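Local coordinates for protein N-acetylmuramoyl-L-alanine amidase (Mycolicibacterium smegmatis, PDB 7AGM) that probably hydrolyses the amide bond between N-acetylmuramoyl and L-alanine residues of peptidoglycan, as a zinc-binding amidase of the Amidase_3 family, at residues M9-D14 with G214-Q219; R62-L67 with V72-S77; A102-H107 with V136-V141; K140-Q145 with V179-G184; S149-A154 with A205-R210. All coordinates share one frame; numbering follows the deposited sequence. Where two conformers were deposited one is given.

Along the chain, residues 9-14 form the strand that opens contact 1, which closes only when the C-terminal helix 198-219 returns to it and so encloses the other four contacts. Contact 2 closes first, a short helix-to-strand turn that delivers edge strand 73-76 beside strand 10-15. In series with it comes contact 3, tying strand 102-109 to helix 134-148. Contact 4 starts on the same helix, sharing Lys140 and Val141 with contact 3, and closes on the neighbouring strand 178-185. Contact 5 crosses contact 4, joining the loop after helix 134-148 to helix 198-219. Contacts 1 to 4 all reach one mixed sheet, whereas contact 5 joins elements packed outside it.

Contact 1: residues M9-D14 with G214-Q219; sequences MIVFLD and GFLGSQ
Met9 lays the sulfur end of its side chain along Leu216, the two chains running past each other in opposite senses. Its CE lies 3.9 Å from Leu216 CD2, and the same methyl comes within 3.7 Å of the backbone oxygen Leu216 O. The last torsion of Met9 bends the chain (chi3 84°), carrying CE off the line of an otherwise extended CG-SD arm and up to the helix. Farther along that helix, Gln219 CB is a looser neighbour of CE. The other branch of Leu216 serves the strand proper: CD1 meets Val11 CG2 at 3.9 Å, so the forked leucine spans Val11 of the strand and Met9 just before it, one methyl to each.

These contacts illustrate how the last turns of helix 198-219 are laid over the start of the first strand of the mixed sheet, joining regions close to the two ends of the modelled chain. Nearby, Val11 also touches Val72 and, on helix 52-69, Leu67.

Every link between the segments is apolar or a van der Waals touch, so cohesion here rests on buried hydrocarbon and thioether surface and on shape, with little directional demand.

Contact 2: residues R62-L67 with V72-S77; sequences RVRAAL and VRTAMS
Two apolar meetings bring Leu67 against the strand. Its CB sits 4.1 Å from Val72 CB, and its CD1 lies 3.8 Å from Thr74 CG2, the threonine turning its methyl to the leucine and its hydroxyl to Arg64. The aliphatic part of Arg64 packs on that hydroxyl: its CG, anti to the backbone N (chi1 174°), passes at about a right angle to Thr74, 3.4 Å from Thr74 OG1.

One backbone bond joins the segments directly: Val72 N donates to Leu67 O over 3.0 Å with an N-H...O angle of 156°. It closes the short connection from helix 52-69 to strand 73-76, which run nearly antiparallel, at 160° between their short axes. This is the alpha-to-beta half of a beta-alpha-beta crossover, since strands 10-15 and 73-76 are parallel neighbours in the sheet.

The polar and sulfur contacts gather on the Arg64 guanidinium. A bend at chi3 turns it over Met76, whose SD covers one face near the rim, 3.7 Å from Arg64 NH1. At the edge of the same group, a water accepts from Arg64 NH1 at 3.1 Å and is hydrogen-bonded to Thr74 OG1 at 3.0 Å.

Sulfur on a face and water in plane would suit a flat cation: one N-H of NH1 is met by the water that links it to Thr74 OG1, while the face rests on a polarisable atom.

Contact 3: residues A102-H107 with V136-V141; sequences AIVSIH and VQFAKV. With ZN (zinc ion), chain C.
A single aromatic ring, Phe138, carries the whole contact from the helix side, reaching the strand with its far corner alone. The atoms CE2 and CZ do the touching: CE2 lies 3.7 Å from Ala102 CB, and CZ comes to 3.5 Å from Val104 CG2, the closest approach between the segments. The backbone oxygen Ile103 O is 3.6 Å from Phe138 CE2. All three neighbours approach the ring obliquely. A chi1 of -167° swings the phenyl group away from the main-chain nitrogen of Phe138 and out from the helix toward the start of the strand, where it crosses the valine side chain at about a right angle.

Helix 134-148 here packs on the central region of the mixed sheet, as in the alpha/beta fold of Amidase_3 enzymes; the short axes of helix and strand pass 10.6 Å apart at 55°. Val179 of the adjacent strand also meets Phe138, and Phe215 of helix 198-219 stacks against its ring, so two helices and two strands converge on it.

At the opposite end of the strand segment, His107 binds the zinc ion through ND1 at 2.0 Å. His17 and Glu52 supply the other protein ligands, and three waters stand 2.1 to 2.2 Å from the metal. Ser105 OG, two residues before the histidine, lies at the edge of the imidazole, in its plane; its hydrogen bond is with Asp14 OD2 of the neighbouring strand.

Contact 4: residues K140-Q145 with V179-G184; sequences KVMRDQ and VLVECG
Met142 leaves its helix with chi1 at -180°, CG placed opposite the main-chain nitrogen, which throws the side chain toward the sheet; bends at chi2 (66°) and chi3 (76°) then fold it back on itself. Folded in this way, it offers a compact flank, and Val181 answers with one branch. Val181 CG2 meets Met142 CG at 3.7 Å and Met142 SD at 4.0 Å. The two side chains cross at about a right angle, so one methyl rests against the bend of the thioether. The end of the methionine reaches back toward the start of the strand, where Met142 CE stands a looser 4.4 Å from Val179 CG2.

Both valines belong to strand 178-185, next to the strand bearing the zinc ligand His107, and the side chain of Val181 is about 7 Å from that of the histidine. Helix 134-148 thereby covers this part of the sheet, with the zinc ion about 10 Å from the Val181 side chain. Val120 of strand 119-123 and Ile208 and Ile212 of helix 198-219 also touch Met142.

A different chemistry occupies the outer side of the same helix. Arg143 grips Asp144 side-on, NE at 2.8 Å and NH2 at 2.9 Å from the one atom Asp144 OD1, which lies close to the guanidinium plane. Both nitrogens meet that oxygen on its anti side, tilted out of the carboxylate plane. Arg143 NH1 also bonds to the backbone oxygen of Gly160.

The division is clear: Arg143 and Asp144 pair within the helix, while adhesion to the strand depends on a flexible thioether fitted to the methyls of beta-branched valines, a purely apolar union.

Contact 5: residues S149-A154 with A205-R210; sequences SGIPPA and ADAIVR
Ala207 provides the apolar centre of the contact, its methyl group meeting two residues of the loop. Ile151 CD1 reaches Ala207 CB at 4.0 Å, the isoleucine approaching with the end of its longer branch. A chi1 of -55° and an extended chi2 carry CD1 to the alanine. Ser149 CB is the second apolar neighbour, 3.8 Å from Ala207 CB. Leu146 of helix 134-148 touches both Ile151 and Ala207, so the alanine lies in a seam between two helices and the loop leaving one of them.

Of the polar groups, Ser149 is central and Arg210 stands at the margin. In the serine conformer described here, one of two, Ser149 OG is 3.4 Å from Ala207 CB, yet its clear hydrogen bond points back to the carbonyl oxygen of Gln145, in the last turn of the helix that precedes it. Arg210 comes up from the next turn of helix 198-219, bent at chi3, and sets NH1 at 3.5 Å from Ser149 OG, an oblique approach to the guanidinium. Gln145 also brings its side-chain oxygen near Arg210 NE.

The backbone of the loop contributes through Gly150, which with positive phi (90°) ends helix 134-148 in a Schellman motif. The turn sets Ser149 and Ile151 on the side of Ala207. Beyond, Pro152 and Ala154 make backbone bonds with Phe118, leading the chain away.

In chemical terms, the clear bond of the serine hydroxyl goes to Gln145 O, and what joins the loop to helix 198-219 is mainly close packing round a small methyl, with a charged arginine at the margin.

Contact 1: residues M9-D14 with G214-Q219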
# COMPACT_ATOMS: atom_id res chain seq x y z
N MET A 9 19.03 -3.28 1.00
CA MET A 9 17.92 -3.71 0.17
C MET A 9 17.03 -2.51 -0.18
O MET A 9 17.09 -1.47 0.47
CB MET A 9 17.15 -4.84 0.85
CG MET A 9 18.01 -6.10 1.03
SD MET A 9 17.15 -7.47 1.84
CE MET A 9 16.30 -8.24 0.47
N ILE A 10 16.23 -2.67 -1.22
CA ILE A 10 15.52 -1.56 -1.86
C ILE A 10 14.02 -1.76 -1.72
O ILE A 10 13.48 -2.80 -2.13
CB ILE A 10 15.90 -1.43 -3.34
CG1 ILE A 10 17.42 -1.30 -3.50
CG2 ILE A 10 15.17 -0.27 -3.97
CD1 ILE A 10 17.88 -1.61 -4.90
N VAL A 11 13.33 -0.76 -1.18
CA VAL A 11 11.88 -0.77 -1.03
C VAL A 11 11.31 0.44 -1.77
O VAL A 11 11.74 1.58 -1.53
CB VAL A 11 11.46 -0.73 0.45
CG1 VAL A 11 9.94 -0.64 0.59
CG2 VAL A 11 12.02 -1.95 1.20
N PHE A 12 10.34 0.20 -2.65
CA PHE A 12 9.59 1.27 -3.29
C PHE A 12 8.28 1.46 -2.53
O PHE A 12 7.52 0.50 -2.33
CB PHE A 12 9.30 0.93 -4.75
CG PHE A 12 8.64 2.05 -5.51
CD1 PHE A 12 9.40 3.10 -6.03
CD2 PHE A 12 7.27 2.06 -5.72
CE1 PHE A 12 8.79 4.13 -6.74
CE2 PHE A 12 6.66 3.08 -6.43
CZ PHE A 12 7.43 4.13 -6.94
N LEU A 13 8.03 2.70 -2.10
CA LEU A 13 6.86 3.06 -1.30
C LEU A 13 5.91 3.90 -2.14
O LEU A 13 6.33 4.88 -2.76
CB LEU A 13 7.28 3.84 -0.05
CG LEU A 13 8.14 3.06 0.94
CD1 LEU A 13 8.71 4.00 2.00
CD2 LEU A 13 7.33 1.92 1.59
N ASP A 14 4.63 3.54 -2.13
CA ASP A 14 3.61 4.21 -2.93
C ASP A 14 2.45 4.66 -2.05
O ASP A 14 1.50 3.90 -1.81
CB ASP A 14 3.11 3.29 -4.06
CG ASP A 14 1.90 3.85 -4.77
OD1 ASP A 14 1.85 5.08 -4.98
OD2 ASP A 14 1.00 3.05 -5.13
N GLY A 214 10.39 -8.05 8.04
CA GLY A 214 10.27 -9.49 8.11
C GLY A 214 10.38 -10.15 6.75
O GLY A 214 11.05 -11.18 6.59
N PHE A 215 9.73 -9.56 5.74
CA PHE A 215 9.82 -10.11 4.40
C PHE A 215 11.24 -9.96 3.84
O PHE A 215 11.78 -10.91 3.26
CB PHE A 215 8.80 -9.44 3.46
CG PHE A 215 8.93 -9.89 2.03
CD1 PHE A 215 8.61 -11.19 1.67
CD2 PHE A 215 9.39 -9.02 1.05
CE1 PHE A 215 8.73 -11.62 0.34
CE2 PHE A 215 9.51 -9.44 -0.28
CZ PHE A 215 9.18 -10.75 -0.62
N LEU A 216 11.84 -8.77 3.97
CA LEU A 216 13.20 -8.59 3.47
C LEU A 216 14.16 -9.59 4.10
O LEU A 216 15.02 -10.16 3.41
CB LEU A 216 13.67 -7.16 3.74
CG LEU A 216 12.99 -6.03 2.95
CD1 LEU A 216 13.58 -4.70 3.42
CD2 LEU A 216 13.16 -6.20 1.45
N GLY A 217 14.03 -9.82 5.41
CA GLY A 217 14.90 -10.77 6.08
C GLY A 217 14.70 -12.19 5.59
O GLY A 217 15.66 -12.96 5.49
N SER A 218 13.46 -12.56 5.28
CA SER A 218 13.18 -13.89 4.76
C SER A 218 13.83 -14.10 3.40
O SER A 218 14.22 -15.23 3.07
CB SER A 218 11.68 -14.11 4.66
OG SER A 218 11.17 -13.51 3.48
N GLN A 219 13.94 -13.05 2.59
CA GLN A 219 14.58 -13.18 1.29
C GLN A 219 16.09 -13.39 1.40
O GLN A 219 16.69 -13.93 0.47
CB GLN A 219 14.25 -11.98 0.39
CG GLN A 219 12.75 -11.82 0.10
CD GLN A 219 12.14 -13.05 -0.57
OE1 GLN A 219 11.48 -13.87 0.08
NE2 GLN A 219 12.34 -13.17 -1.88

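Contact 2: residues R62-L67 with V72-S77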
# COMPACT_ATOMS: atom_id res chain seq x y z
N ARG A 62 6.33 8.13 7.64
CA ARG A 62 6.76 7.44 8.85
C ARG A 62 7.39 6.10 8.53
O ARG A 62 8.42 5.74 9.12
CB ARG A 62 5.57 7.31 9.80
CG ARG A 62 5.09 8.67 10.30
CD ARG A 62 3.73 8.58 10.99
NE ARG A 62 3.20 9.91 11.30
CZ ARG A 62 3.46 10.59 12.42
NH1 ARG A 62 4.23 10.06 13.36
NH2 ARG A 62 2.93 11.79 12.59
N VAL A 63 6.81 5.35 7.58
CA VAL A 63 7.42 4.10 7.14
C VAL A 63 8.82 4.36 6.59
O VAL A 63 9.78 3.66 6.93
CB VAL A 63 6.52 3.39 6.10
CG1 VAL A 63 7.27 2.24 5.43
CG2 VAL A 63 5.22 2.89 6.75
N ARG A 64 8.95 5.38 5.73
CA ARG A 64 10.25 5.66 5.12
C ARG A 64 11.31 5.96 6.18
O ARG A 64 12.44 5.45 6.11
CB ARG A 64 10.16 6.82 4.14
CG ARG A 64 11.54 7.20 3.63
CD ARG A 64 11.50 8.20 2.54
NE ARG A 64 11.18 9.52 3.04
CZ ARG A 64 11.15 10.60 2.26
NH1 ARG A 64 11.43 10.48 0.97
NH2 ARG A 64 10.84 11.77 2.78
N ALA A 65 10.97 6.81 7.15
CA ALA A 65 11.93 7.16 8.20
C ALA A 65 12.41 5.92 8.95
O ALA A 65 13.60 5.77 9.23
CB ALA A 65 11.31 8.16 9.17
N ALA A 66 11.49 5.00 9.27
CA ALA A 66 11.89 3.80 10.01
C ALA A 66 12.77 2.90 9.16
O ALA A 66 13.75 2.33 9.65
CB ALA A 66 10.66 3.06 10.53
N LEU A 67 12.45 2.77 7.86
CA LEU A 67 13.28 1.96 6.97
C LEU A 67 14.68 2.54 6.84
O LEU A 67 15.67 1.81 6.89
CB LEU A 67 12.62 1.82 5.60
CG LEU A 67 11.36 0.96 5.59
CD1 LEU A 67 10.77 0.92 4.20
CD2 LEU A 67 11.66 -0.46 6.10
N VAL A 72 17.79 0.58 5.09
CA VAL A 72 17.09 0.12 3.89
C VAL A 72 16.94 1.31 2.95
O VAL A 72 16.57 2.41 3.38
CB VAL A 72 15.73 -0.50 4.26
CG1 VAL A 72 14.91 -0.77 3.00
CG2 VAL A 72 15.93 -1.80 5.06
N ARG A 73 17.24 1.09 1.67
CA ARG A 73 17.08 2.11 0.64
C ARG A 73 15.61 2.26 0.29
O ARG A 73 14.88 1.27 0.21
CB ARG A 73 17.81 1.70 -0.64
CG ARG A 73 19.33 1.62 -0.54
CD ARG A 73 19.90 1.17 -1.89
NE ARG A 73 21.30 1.54 -2.09
CZ ARG A 73 22.33 0.69 -2.04
NH1 ARG A 73 22.12 -0.60 -1.78
NH2 ARG A 73 23.56 1.14 -2.25
N THR A 74 15.17 3.49 0.07
CA THR A 74 13.79 3.73 -0.31
C THR A 74 13.70 4.72 -1.46
O THR A 74 14.59 5.56 -1.69
CB THR A 74 12.93 4.25 0.87
OG1 THR A 74 13.44 5.51 1.33
CG2 THR A 74 12.92 3.26 2.03
N ALA A 75 12.58 4.61 -2.18
CA ALA A 75 12.12 5.62 -3.11
C ALA A 75 10.61 5.69 -3.00
O ALA A 75 9.97 4.72 -2.59
CB ALA A 75 12.51 5.32 -4.57
N MET A 76 10.04 6.85 -3.34
CA MET A 76 8.60 7.06 -3.23
C MET A 76 7.99 7.41 -4.58
O MET A 76 8.64 7.98 -5.46
CB MET A 76 8.27 8.14 -2.18
CG MET A 76 8.58 7.70 -0.76
SD MET A 76 8.08 8.91 0.46
CE MET A 76 6.34 9.09 0.07
N SER A 77 6.71 7.07 -4.74
CA SER A 77 6.01 7.33 -5.99
C SER A 77 5.62 8.79 -6.16
O SER A 77 5.36 9.21 -7.29
CB SER A 77 4.75 6.47 -6.06
OG SER A 77 3.86 6.83 -5.02
O HOH W 1 12.60 7.85 -0.27

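Contact 3: residues A102-H107 with V136-V141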
# COMPACT_ATOMS: atom_id res chain seq x y z
N ALA A 102 11.20 -5.08 -2.56
CA ALA A 102 9.83 -5.07 -2.08
C ALA A 102 9.17 -3.77 -2.52
O ALA A 102 9.82 -2.72 -2.55
CB ALA A 102 9.76 -5.17 -0.55
N ILE A 103 7.89 -3.86 -2.84
CA ILE A 103 7.05 -2.71 -3.17
C ILE A 103 5.85 -2.73 -2.24
O ILE A 103 5.19 -3.77 -2.09
CB ILE A 103 6.58 -2.78 -4.63
CG1 ILE A 103 7.78 -2.86 -5.58
CG2 ILE A 103 5.63 -1.63 -4.95
CD1 ILE A 103 7.41 -3.39 -7.00
N VAL A 104 5.56 -1.60 -1.60
CA VAL A 104 4.37 -1.49 -0.76
C VAL A 104 3.59 -0.25 -1.17
O VAL A 104 4.12 0.86 -1.12
CB VAL A 104 4.68 -1.46 0.74
CG1 VAL A 104 3.39 -1.39 1.56
CG2 VAL A 104 5.52 -2.66 1.15
N SER A 105 2.32 -0.45 -1.55
CA SER A 105 1.40 0.65 -1.77
C SER A 105 0.49 0.76 -0.55
O SER A 105 0.03 -0.26 -0.04
CB SER A 105 0.58 0.39 -3.04
OG SER A 105 -0.35 1.44 -3.27
N ILE A 106 0.31 1.97 -0.05
CA ILE A 106 -0.40 2.21 1.20
C ILE A 106 -1.68 2.98 0.91
O ILE A 106 -1.64 4.05 0.27
CB ILE A 106 0.49 2.92 2.23
CG1 ILE A 106 1.69 2.03 2.58
CG2 ILE A 106 -0.31 3.26 3.47
CD1 ILE A 106 2.65 2.66 3.58
N HIS A 107 -2.81 2.45 1.38
CA HIS A 107 -4.14 2.96 1.07
C HIS A 107 -5.01 2.93 2.31
O HIS A 107 -4.65 2.34 3.34
CB HIS A 107 -4.82 2.13 -0.03
CG HIS A 107 -4.32 2.44 -1.39
ND1 HIS A 107 -5.03 3.20 -2.29
CD2 HIS A 107 -3.16 2.11 -2.01
CE1 HIS A 107 -4.34 3.32 -3.41
NE2 HIS A 107 -3.20 2.67 -3.26
N VAL A 136 3.09 -13.52 -2.77
CA VAL A 136 2.17 -14.24 -1.89
C VAL A 136 2.77 -14.39 -0.50
O VAL A 136 2.10 -14.17 0.51
CB VAL A 136 1.76 -15.59 -2.52
CG1 VAL A 136 0.88 -16.39 -1.55
CG2 VAL A 136 1.04 -15.36 -3.85
N GLN A 137 4.06 -14.76 -0.43
CA GLN A 137 4.73 -14.83 0.86
C GLN A 137 4.76 -13.47 1.54
O GLN A 137 4.53 -13.37 2.76
CB GLN A 137 6.14 -15.38 0.67
CG GLN A 137 6.16 -16.82 0.14
CD GLN A 137 7.52 -17.24 -0.37
OE1 GLN A 137 8.49 -16.49 -0.31
NE2 GLN A 137 7.60 -18.47 -0.89
N PHE A 138 5.04 -12.41 0.78
CA PHE A 138 5.04 -11.06 1.34
C PHE A 138 3.67 -10.71 1.91
O PHE A 138 3.57 -10.19 3.02
CB PHE A 138 5.42 -10.10 0.21
CG PHE A 138 5.78 -8.69 0.66
CD1 PHE A 138 5.93 -8.34 2.00
CD2 PHE A 138 5.98 -7.70 -0.31
CE1 PHE A 138 6.27 -7.03 2.38
CE2 PHE A 138 6.30 -6.39 0.06
CZ PHE A 138 6.45 -6.06 1.40
N ALA A 139 2.60 -11.03 1.17
CA ALA A 139 1.26 -10.73 1.66
C ALA A 139 1.01 -11.41 3.01
O ALA A 139 0.47 -10.79 3.93
CB ALA A 139 0.21 -11.15 0.63
N LYS A 140 1.46 -12.65 3.15
CA LYS A 140 1.25 -13.37 4.40
C LYS A 140 2.06 -12.77 5.54
O LYS A 140 1.55 -12.60 6.65
CB LYS A 140 1.58 -14.85 4.22
CG LYS A 140 0.70 -15.55 3.18
CD LYS A 140 1.02 -17.03 3.08
CE LYS A 140 0.10 -17.72 2.08
NZ LYS A 140 0.36 -19.18 1.99
N VAL A 141 3.33 -12.44 5.29
CA VAL A 141 4.15 -11.82 6.34
C VAL A 141 3.55 -10.48 6.76
O VAL A 141 3.47 -10.16 7.95
CB VAL A 141 5.60 -11.65 5.85
CG1 VAL A 141 6.42 -10.88 6.87
CG2 VAL A 141 6.25 -13.01 5.53
ZN ZN C . -6.88 4.06 -2.17
O HOH W 2 -8.94 4.35 -2.67
O HOH W 3 -7.50 2.93 -3.99
O HOH W 4 -8.09 2.69 -1.19

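Contact 4: residues K140-Q145 with V179-G184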
# COMPACT_ATOMS: atom_id res chain seq x y z
N LYS A 140 1.46 -12.65 3.15
CA LYS A 140 1.25 -13.37 4.40
C LYS A 140 2.06 -12.77 5.54
O LYS A 140 1.55 -12.60 6.65
CB LYS A 140 1.58 -14.85 4.22
CG LYS A 140 0.70 -15.55 3.18
CD LYS A 140 1.02 -17.03 3.08
CE LYS A 140 0.10 -17.72 2.08
NZ LYS A 140 0.36 -19.18 1.99
N VAL A 141 3.33 -12.44 5.29
CA VAL A 141 4.15 -11.82 6.34
C VAL A 141 3.55 -10.48 6.76
O VAL A 141 3.47 -10.16 7.95
CB VAL A 141 5.60 -11.65 5.85
CG1 VAL A 141 6.42 -10.88 6.87
CG2 VAL A 141 6.25 -13.01 5.53
N MET A 142 3.12 -9.68 5.78
CA MET A 142 2.53 -8.38 6.08
C MET A 142 1.24 -8.54 6.89
O MET A 142 1.04 -7.86 7.91
CB MET A 142 2.26 -7.63 4.79
CG MET A 142 1.65 -6.24 5.00
SD MET A 142 2.76 -5.07 5.82
CE MET A 142 3.88 -4.67 4.48
N ARG A 143 0.36 -9.44 6.45
CA ARG A 143 -0.87 -9.73 7.19
C ARG A 143 -0.57 -10.15 8.63
O ARG A 143 -1.21 -9.67 9.58
CB ARG A 143 -1.63 -10.84 6.47
CG ARG A 143 -2.97 -11.20 7.09
CD ARG A 143 -3.06 -12.69 7.38
NE ARG A 143 -2.44 -13.01 8.66
CZ ARG A 143 -3.08 -12.97 9.84
NH1 ARG A 143 -4.36 -12.62 9.89
NH2 ARG A 143 -2.43 -13.28 10.95
N ASP A 144 0.43 -11.03 8.80
CA ASP A 144 0.77 -11.51 10.14
C ASP A 144 1.27 -10.38 11.03
O ASP A 144 0.93 -10.32 12.22
CB ASP A 144 1.81 -12.63 10.05
CG ASP A 144 1.22 -13.95 9.60
OD1 ASP A 144 -0.02 -14.06 9.48
OD2 ASP A 144 2.01 -14.89 9.36
N GLN A 145 2.06 -9.46 10.48
CA GLN A 145 2.62 -8.40 11.31
C GLN A 145 1.58 -7.33 11.64
O GLN A 145 1.61 -6.77 12.74
CB GLN A 145 3.87 -7.79 10.67
CG GLN A 145 5.07 -8.71 10.73
CD GLN A 145 5.31 -9.25 12.13
OE1 GLN A 145 5.45 -8.47 13.09
NE2 GLN A 145 5.35 -10.58 12.27
N VAL A 179 2.85 -5.71 -2.60
CA VAL A 179 1.57 -5.85 -1.91
C VAL A 179 0.98 -4.46 -1.73
O VAL A 179 1.68 -3.45 -1.79
CB VAL A 179 1.67 -6.57 -0.54
CG1 VAL A 179 2.22 -8.01 -0.71
CG2 VAL A 179 2.50 -5.74 0.44
N LEU A 180 -0.34 -4.42 -1.53
CA LEU A 180 -1.05 -3.17 -1.27
C LEU A 180 -1.77 -3.33 0.06
O LEU A 180 -2.55 -4.26 0.24
CB LEU A 180 -2.03 -2.87 -2.42
CG LEU A 180 -2.77 -1.52 -2.36
CD1 LEU A 180 -3.29 -1.14 -3.74
CD2 LEU A 180 -3.92 -1.50 -1.35
N VAL A 181 -1.48 -2.43 1.00
CA VAL A 181 -2.06 -2.50 2.34
C VAL A 181 -3.19 -1.48 2.41
O VAL A 181 -2.96 -0.27 2.31
CB VAL A 181 -1.01 -2.22 3.43
CG1 VAL A 181 -1.69 -2.23 4.81
CG2 VAL A 181 0.14 -3.22 3.37
N GLU A 182 -4.42 -1.97 2.57
CA GLU A 182 -5.56 -1.14 2.96
C GLU A 182 -5.59 -1.14 4.48
O GLU A 182 -5.92 -2.16 5.10
CB GLU A 182 -6.87 -1.67 2.37
CG GLU A 182 -7.02 -1.49 0.86
CD GLU A 182 -7.40 -0.09 0.45
OE1 GLU A 182 -7.52 0.77 1.35
OE2 GLU A 182 -7.59 0.15 -0.76
N CYS A 183 -5.20 -0.01 5.09
CA CYS A 183 -4.96 0.02 6.53
C CYS A 183 -6.24 -0.11 7.34
O CYS A 183 -6.22 -0.66 8.45
CB CYS A 183 -4.24 1.31 6.92
SG CYS A 183 -2.56 1.41 6.25
N GLY A 184 -7.35 0.40 6.82
CA GLY A 184 -8.59 0.43 7.57
C GLY A 184 -9.68 1.07 6.73
O GLY A 184 -9.46 1.44 5.57

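Contact 5: residues S149-A154 with A205-R210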
# COMPACT_ATOMS: atom_id res chain seq x y z
N SER A 149 0.23 -6.79 15.60
CA SER A 149 0.23 -5.45 16.18
C SER A 149 -1.11 -5.07 16.79
O SER A 149 -1.24 -3.95 17.30
CB SER A 149 0.66 -4.42 15.13
OG SER A 149 1.94 -4.72 14.59
N GLY A 150 -2.11 -5.95 16.74
CA GLY A 150 -3.40 -5.69 17.35
C GLY A 150 -4.40 -5.01 16.44
O GLY A 150 -5.54 -4.79 16.87
N ILE A 151 -4.01 -4.67 15.21
CA ILE A 151 -4.94 -4.12 14.24
C ILE A 151 -5.78 -5.29 13.73
O ILE A 151 -5.21 -6.25 13.20
CB ILE A 151 -4.20 -3.43 13.09
CG1 ILE A 151 -3.23 -2.38 13.63
CG2 ILE A 151 -5.19 -2.82 12.10
CD1 ILE A 151 -2.18 -1.98 12.63
N PRO A 152 -7.10 -5.25 13.84
CA PRO A 152 -7.89 -6.42 13.45
C PRO A 152 -7.90 -6.59 11.94
O PRO A 152 -7.92 -5.59 11.20
CB PRO A 152 -9.30 -6.09 13.97
CG PRO A 152 -9.34 -4.61 14.00
CD PRO A 152 -7.95 -4.15 14.35
N PRO A 153 -7.85 -7.82 11.44
CA PRO A 153 -8.10 -8.03 10.01
C PRO A 153 -9.52 -7.60 9.68
O PRO A 153 -10.44 -7.76 10.50
CB PRO A 153 -7.91 -9.54 9.83
CG PRO A 153 -8.01 -10.12 11.20
CD PRO A 153 -7.54 -9.07 12.15
N ALA A 154 -9.69 -7.05 8.48
CA ALA A 154 -10.96 -6.47 8.07
C ALA A 154 -12.09 -7.47 8.24
O ALA A 154 -11.97 -8.64 7.89
CB ALA A 154 -10.90 -6.02 6.61
N ALA A 205 2.22 2.68 10.63
CA ALA A 205 3.55 2.65 10.03
C ALA A 205 4.44 1.61 10.70
O ALA A 205 5.14 0.85 10.01
CB ALA A 205 4.21 4.03 10.09
N ASP A 206 4.42 1.55 12.04
CA ASP A 206 5.26 0.59 12.76
C ASP A 206 4.93 -0.84 12.35
O ASP A 206 5.83 -1.67 12.18
CB ASP A 206 5.07 0.75 14.27
CG ASP A 206 5.67 2.02 14.82
OD1 ASP A 206 6.50 2.66 14.14
OD2 ASP A 206 5.31 2.38 15.96
N ALA A 207 3.64 -1.14 12.19
CA ALA A 207 3.24 -2.49 11.79
C ALA A 207 3.65 -2.79 10.36
O ALA A 207 4.13 -3.89 10.06
CB ALA A 207 1.72 -2.62 11.95
N ILE A 208 3.48 -1.82 9.46
CA ILE A 208 3.90 -2.01 8.08
C ILE A 208 5.41 -2.24 8.00
O ILE A 208 5.88 -3.11 7.26
CB ILE A 208 3.42 -0.82 7.21
CG1 ILE A 208 1.89 -0.82 7.15
CG2 ILE A 208 4.08 -0.88 5.81
CD1 ILE A 208 1.30 0.43 6.49
N VAL A 209 6.18 -1.48 8.78
CA VAL A 209 7.64 -1.65 8.79
C VAL A 209 8.02 -3.06 9.25
O VAL A 209 8.91 -3.69 8.68
CB VAL A 209 8.30 -0.56 9.66
CG1 VAL A 209 9.76 -0.89 9.90
CG2 VAL A 209 8.17 0.80 8.98
N ARG A 210 7.34 -3.58 10.28
CA ARG A 210 7.61 -4.95 10.71
C ARG A 210 7.33 -5.94 9.59
O ARG A 210 8.10 -6.90 9.39
CB ARG A 210 6.79 -5.30 11.95
CG ARG A 210 7.23 -4.58 13.21
CD ARG A 210 6.29 -4.87 14.38
NE ARG A 210 6.34 -6.27 14.78
CZ ARG A 210 5.55 -6.81 15.71
NH1 ARG A 210 4.64 -6.07 16.33
NH2 ARG A 210 5.67 -8.10 16.01